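Local coordinates for protein inactive glucansucrase (Lactobacillus reuteri, PDB 5JBD) that is an inactive member of the glucansucrase family, glycoside hydrolase family 70, built round a TIM barrel and carrying a calcium ion, at residues D544-A553 against I596-S605. Residues are numbered along the deposited sequence; the frame is centred on the assembly and turned at random.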
# COMPACT_ATOMS: atom_id res chain seq x y z
N ASP A 544 -8.38 -25.88 21.92
CA ASP A 544 -7.99 -26.15 23.32
C ASP A 544 -6.96 -27.28 23.31
O ASP A 544 -7.30 -28.44 23.07
CB ASP A 544 -9.22 -26.50 24.18
CG ASP A 544 -8.86 -26.95 25.60
OD1 ASP A 544 -7.71 -26.75 26.05
OD2 ASP A 544 -9.74 -27.52 26.26
N SER A 545 -5.71 -26.92 23.58
CA SER A 545 -4.59 -27.85 23.54
C SER A 545 -4.61 -28.91 24.65
O SER A 545 -3.87 -29.88 24.58
CB SER A 545 -3.27 -27.07 23.57
OG SER A 545 -3.16 -26.30 24.76
N ASN A 546 -5.47 -28.71 25.66
CA ASN A 546 -5.67 -29.67 26.75
C ASN A 546 -6.97 -30.48 26.63
O ASN A 546 -7.32 -31.23 27.55
CB ASN A 546 -5.63 -28.93 28.10
CG ASN A 546 -4.32 -28.20 28.33
OD1 ASN A 546 -4.30 -27.01 28.62
ND2 ASN A 546 -3.21 -28.92 28.17
N MET A 547 -7.68 -30.37 25.50
CA MET A 547 -8.95 -31.05 25.30
C MET A 547 -8.82 -32.54 25.59
O MET A 547 -7.91 -33.20 25.10
CB MET A 547 -9.46 -30.84 23.86
CG MET A 547 -10.83 -31.45 23.56
SD MET A 547 -11.37 -31.11 21.87
CE MET A 547 -10.31 -32.26 20.98
N ALA A 548 -9.74 -33.06 26.41
CA ALA A 548 -9.73 -34.47 26.78
C ALA A 548 -10.04 -35.34 25.56
O ALA A 548 -10.80 -34.93 24.67
CB ALA A 548 -10.74 -34.75 27.90
N GLN A 549 -9.44 -36.52 25.51
CA GLN A 549 -9.71 -37.46 24.42
C GLN A 549 -11.16 -37.92 24.48
O GLN A 549 -11.69 -38.18 25.58
CB GLN A 549 -8.75 -38.66 24.44
CG GLN A 549 -8.98 -39.66 23.32
CD GLN A 549 -7.84 -40.67 23.21
OE1 GLN A 549 -7.69 -41.54 24.06
NE2 GLN A 549 -7.06 -40.56 22.15
N GLN A 550 -11.77 -38.03 23.30
CA GLN A 550 -13.18 -38.41 23.17
C GLN A 550 -13.53 -38.83 21.76
O GLN A 550 -12.79 -38.53 20.81
CB GLN A 550 -14.08 -37.24 23.56
CG GLN A 550 -14.06 -36.05 22.58
CD GLN A 550 -14.55 -34.78 23.23
OE1 GLN A 550 -15.73 -34.44 23.13
NE2 GLN A 550 -13.67 -34.08 23.95
N SER A 551 -14.67 -39.48 21.62
CA SER A 551 -15.26 -39.80 20.33
C SER A 551 -16.26 -38.71 19.94
O SER A 551 -16.90 -38.13 20.81
CB SER A 551 -15.95 -41.15 20.41
OG SER A 551 -16.45 -41.54 19.15
N VAL A 552 -16.36 -38.41 18.64
CA VAL A 552 -17.33 -37.44 18.11
C VAL A 552 -18.03 -38.01 16.88
O VAL A 552 -17.45 -38.83 16.17
CB VAL A 552 -16.67 -36.10 17.74
CG1 VAL A 552 -16.11 -35.43 19.00
CG2 VAL A 552 -15.56 -36.27 16.71
N ALA A 553 -19.25 -37.53 16.63
CA ALA A 553 -20.07 -38.00 15.52
C ALA A 553 -20.26 -36.85 14.52
O ALA A 553 -20.85 -35.83 14.87
CB ALA A 553 -21.41 -38.48 16.04
N ILE A 596 -23.28 -40.88 9.23
CA ILE A 596 -22.52 -40.39 10.40
C ILE A 596 -21.13 -41.00 10.41
O ILE A 596 -20.99 -42.21 10.30
CB ILE A 596 -23.23 -40.73 11.73
CG1 ILE A 596 -24.66 -40.17 11.74
CG2 ILE A 596 -22.44 -40.19 12.92
CD1 ILE A 596 -24.77 -38.68 11.47
N LEU A 597 -20.11 -40.15 10.56
CA LEU A 597 -18.73 -40.60 10.71
C LEU A 597 -18.25 -40.45 12.16
O LEU A 597 -18.33 -39.37 12.74
CB LEU A 597 -17.81 -39.80 9.78
CG LEU A 597 -16.41 -40.38 9.56
CD1 LEU A 597 -16.49 -41.65 8.73
CD2 LEU A 597 -15.48 -39.37 8.92
N LYS A 598 -17.74 -41.54 12.73
CA LYS A 598 -17.28 -41.61 14.12
C LYS A 598 -15.78 -41.41 14.18
O LYS A 598 -15.04 -42.19 13.59
CB LYS A 598 -17.61 -43.01 14.72
CG LYS A 598 -18.95 -43.11 15.48
CD LYS A 598 -18.74 -42.82 16.97
CE LYS A 598 -19.74 -41.81 17.50
NZ LYS A 598 -19.39 -41.34 18.87
N VAL A 599 -15.32 -40.41 14.91
CA VAL A 599 -13.90 -40.04 14.90
C VAL A 599 -13.41 -39.87 16.33
O VAL A 599 -14.15 -39.37 17.19
CB VAL A 599 -13.69 -38.71 14.10
CG1 VAL A 599 -12.22 -38.33 14.05
CG2 VAL A 599 -14.24 -38.83 12.68
N THR A 600 -12.16 -40.24 16.58
CA THR A 600 -11.49 -39.99 17.86
C THR A 600 -10.57 -38.78 17.81
O THR A 600 -9.74 -38.66 16.91
CB THR A 600 -10.67 -41.23 18.31
OG1 THR A 600 -11.52 -42.36 18.32
CG2 THR A 600 -10.08 -41.03 19.70
N VAL A 601 -10.69 -37.90 18.82
CA VAL A 601 -9.98 -36.63 18.86
C VAL A 601 -9.46 -36.33 20.26
O VAL A 601 -9.99 -36.86 21.23
CB VAL A 601 -10.90 -35.46 18.41
CG1 VAL A 601 -11.39 -35.69 16.98
CG2 VAL A 601 -12.08 -35.27 19.36
N LYS A 602 -8.47 -35.46 20.35
CA LYS A 602 -7.96 -34.92 21.62
C LYS A 602 -7.15 -33.66 21.38
O LYS A 602 -6.82 -33.34 20.24
CB LYS A 602 -7.09 -35.95 22.33
CG LYS A 602 -5.74 -36.19 21.69
CD LYS A 602 -5.00 -37.36 22.34
CE LYS A 602 -4.06 -36.89 23.43
NZ LYS A 602 -2.90 -36.10 22.91
N GLY A 603 -6.83 -32.95 22.45
CA GLY A 603 -5.96 -31.78 22.38
C GLY A 603 -4.48 -32.14 22.17
O GLY A 603 -3.98 -33.09 22.79
N TYR A 604 -3.81 -31.37 21.32
CA TYR A 604 -2.37 -31.49 21.08
C TYR A 604 -1.71 -30.13 21.18
O TYR A 604 -2.35 -29.08 21.04
CB TYR A 604 -2.09 -32.04 19.69
CG TYR A 604 -2.50 -33.46 19.47
CD1 TYR A 604 -3.78 -33.78 19.03
CD2 TYR A 604 -1.60 -34.50 19.67
CE1 TYR A 604 -4.15 -35.09 18.79
CE2 TYR A 604 -1.97 -35.82 19.43
CZ TYR A 604 -3.25 -36.11 19.00
OH TYR A 604 -3.63 -37.41 18.77
N SER A 605 -0.40 -30.15 21.37
CA SER A 605 0.40 -28.94 21.39
C SER A 605 1.70 -29.22 20.67
O SER A 605 2.59 -29.91 21.20
CB SER A 605 0.65 -28.49 22.83
OG SER A 605 1.32 -27.25 22.85
O HOH W 1 -14.29 -42.83 17.49
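V552 and V599 grip each other through both backbone bonds of an antiparallel hydrogen-bonded pair, V552 N giving to V599 O at 2.8 Å and V599 N to V552 O at 2.9 Å. Two residues along, Q550 and V601 repeat the pattern, with 3.0 Å from V601 N to Q550 O. One face carries V552, V599 and V601, and Q550 shares it, laying its CG against V601 CG2. Here V552 CG1 meets V601 CG2 at 4.0 Å, the two side chains crossing at about a right angle, while V552 CG2 lies against V599 CB. M547 joins from beyond the strand: a bend at chi3 (74°) brings its CE within 3.8 Å of V601 CG2, and the same methyl rests on the K602 backbone. On the other face, K598 NZ gives a hydrogen bond to S551 OG at 3.0 Å, and a water bridges that hydroxyl to T600 OG1.

Together the segments form a two-stranded antiparallel ribbon near the periphery of the chain, well away from its centre. The face with the valines and Q550 packs on a neighbouring antiparallel sheet, where L510 touches M547, V552 and V601, and L540 and W616 also take part.

At the break in strand 596-605, G603 N gives a hydrogen bond to M547 O at 2.9 Å. The G603 backbone lies close against the type I turn D544-M547, which is held by M547 N to D544 O and by an Asx turn in which N546 N donates to D544 OD1, meeting it from above the carboxylate plane. Q549, with CG anti to its own N (chi1 -180°), reaches across T600 CG2 and K602 CD; its NE2 bonds to E584, whereas K602 NZ forms a salt bridge with E573.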